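Local coordinates for 3-oxoacyl-[acyl-carrier-protein] synthase 3 (PDB 2X3E) that probably catalyses the first condensation of fatty acid synthesis, joining acetyl-CoA with malonyl-ACP to give 3-oxobutanoyl-ACP, at residues L78-G83 / V137-F142. The protein carries 1 engineered substitution. Sequence-based numbering, arbitrary orientation.
Sequences LATSTG and VGVDTF
A79 uses both of its backbone polar groups in the parallel pairing of strands 75-79 and 133-140: its N donates to V137 O at 2.8 Å, and its O receives V139 N at 3.1 Å with a nearly straight N-H...O angle of 175°. On one face L78 and V137 lie side by side, pointing the same way, with L78 CD2 3.7 Å from V137 CB, while L78 CD1 reaches V139 CG1.

Past the ladder, side-chain acceptors, D140 OD1 and T82 OG1, meet backbone N-H groups. CB of T82 lies near T141 OG1 and D140 OD1. From there OG1, set between the backbone N and the carbonyl carbon (chi1 51°), donates to the anti lone pair of D140 OD1 at 2.7 Å and accepts T141 N at 2.9 Å. The other branch, CG2, comes within 3.7 Å of F142 CD1, the two side chains crossing at about a right angle. D140 OD1 is gripped a second time, on its syn lone pair, by S81 N at 2.9 Å. D140 OD2 likewise accepts from two donors, A283 N and a water that links it to S81 OG. Within 78-83, T82 N donates to T80 OG1, closing an ST turn.

C87 of the second subunit packs on S81 and F142. The two strands are neighbours in a mixed five-stranded sheet, of the kind found in the thiolase-like fold of the FabH family. Their C-terminal ends, joined by the D140 and T82 bonds, lie near the active site: the side chains of D140 and F142 are about 7 Å from those of A112, an engineered residue at the predicted nucleophile position, and the predicted active-site residue N280, respectively.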
loop_
_atom_site.group_PDB
_atom_site.type_symbol
_atom_site.label_atom_id
_atom_site.label_comp_id
_atom_site.label_asym_id
_atom_site.label_seq_id
_atom_site.Cartn_x
_atom_site.Cartn_y
_atom_site.Cartn_z
ATOM N N LEU A 78 5.099 5.192 -2.326
ATOM C CA LEU A 78 4.882 4.920 -3.740
ATOM C C LEU A 78 3.494 4.345 -3.941
ATOM O O LEU A 78 3.128 3.338 -3.312
ATOM C CB LEU A 78 5.902 3.932 -4.311
ATOM C CG LEU A 78 7.416 4.150 -4.206
ATOM C CD1 LEU A 78 8.121 3.466 -5.383
ATOM C CD2 LEU A 78 7.843 5.616 -4.072
ATOM N N ALA A 79 2.724 4.998 -4.803
ATOM C CA ALA A 79 1.469 4.451 -5.307
ATOM C C ALA A 79 1.805 3.689 -6.584
ATOM O O ALA A 79 2.154 4.309 -7.593
ATOM C CB ALA A 79 0.482 5.568 -5.588
ATOM N N THR A 80 1.740 2.356 -6.524
ATOM C CA THR A 80 2.139 1.491 -7.646
ATOM C C THR A 80 1.453 0.126 -7.608
ATOM O O THR A 80 1.098 -0.370 -6.536
ATOM C CB THR A 80 3.685 1.264 -7.695
ATOM O OG1 THR A 80 4.050 0.638 -8.931
ATOM C CG2 THR A 80 4.182 0.390 -6.537
ATOM N N SER A 81 1.266 -0.455 -8.791
ATOM C CA SER A 81 0.830 -1.847 -8.951
ATOM C C SER A 81 1.927 -2.692 -9.621
ATOM O O SER A 81 1.696 -3.842 -9.990
ATOM C CB SER A 81 -0.436 -1.908 -9.806
ATOM O OG SER A 81 -1.436 -1.047 -9.297
ATOM N N THR A 82 3.112 -2.106 -9.785
ATOM C CA THR A 82 4.204 -2.743 -10.514
ATOM C C THR A 82 5.497 -2.513 -9.752
ATOM O O THR A 82 6.477 -1.977 -10.288
ATOM C CB THR A 82 4.302 -2.185 -11.946
ATOM O OG1 THR A 82 4.322 -0.754 -11.898
ATOM C CG2 THR A 82 3.116 -2.643 -12.779
ATOM N N GLY A 83 5.484 -2.905 -8.479
ATOM C CA GLY A 83 6.661 -2.795 -7.625
ATOM C C GLY A 83 7.790 -3.667 -8.145
ATOM O O GLY A 83 7.550 -4.617 -8.886
ATOM N N VAL A 137 4.995 9.369 -4.709
ATOM C CA VAL A 137 5.334 9.080 -6.097
ATOM C C VAL A 137 4.291 8.152 -6.697
ATOM O O VAL A 137 4.100 7.036 -6.212
ATOM C CB VAL A 137 6.711 8.395 -6.236
ATOM C CG1 VAL A 137 7.082 8.231 -7.720
ATOM C CG2 VAL A 137 7.792 9.173 -5.487
ATOM N N GLY A 138 3.598 8.638 -7.721
ATOM C CA GLY A 138 2.775 7.789 -8.576
ATOM C C GLY A 138 3.665 7.222 -9.663
ATOM O O GLY A 138 4.220 7.971 -10.452
ATOM N N VAL A 139 3.829 5.902 -9.680
ATOM C CA VAL A 139 4.717 5.245 -10.636
ATOM C C VAL A 139 4.151 3.903 -11.062
ATOM O O VAL A 139 3.676 3.131 -10.232
ATOM C CB VAL A 139 6.139 5.033 -10.048
ATOM C CG1 VAL A 139 6.093 4.263 -8.707
ATOM C CG2 VAL A 139 7.045 4.326 -11.057
ATOM N N ASP A 140 4.209 3.628 -12.357
ATOM C CA ASP A 140 3.858 2.318 -12.869
ATOM C C ASP A 140 4.633 2.017 -14.150
ATOM O O ASP A 140 4.917 2.918 -14.948
ATOM C CB ASP A 140 2.340 2.210 -13.095
ATOM C CG ASP A 140 1.599 1.624 -11.892
ATOM O OD1 ASP A 140 2.009 0.557 -11.401
ATOM O OD2 ASP A 140 0.589 2.217 -11.446
ATOM N N THR A 141 4.989 0.747 -14.310
ATOM C CA THR A 141 5.668 0.247 -15.498
ATOM C C THR A 141 4.835 -0.887 -16.108
ATOM O O THR A 141 5.300 -2.029 -16.264
ATOM C CB THR A 141 7.086 -0.249 -15.172
ATOM O OG1 THR A 141 7.038 -1.122 -14.036
ATOM C CG2 THR A 141 8.015 0.930 -14.876
ATOM N N PHE A 142 3.598 -0.551 -16.458
ATOM C CA PHE A 142 2.658 -1.520 -17.022
ATOM C C PHE A 142 3.153 -2.228 -18.275
ATOM O O PHE A 142 2.734 -3.353 -18.531
ATOM C CB PHE A 142 1.295 -0.870 -17.307
ATOM C CG PHE A 142 0.273 -1.114 -16.235
ATOM C CD1 PHE A 142 0.578 -0.888 -14.903
ATOM C CD2 PHE A 142 -1.002 -1.571 -16.558
ATOM C CE1 PHE A 142 -0.364 -1.109 -13.911
ATOM C CE2 PHE A 142 -1.946 -1.795 -15.571
ATOM C CZ PHE A 142 -1.624 -1.560 -14.242
HETATM O O HOH W 1 -1.069 1.608 -9.312
#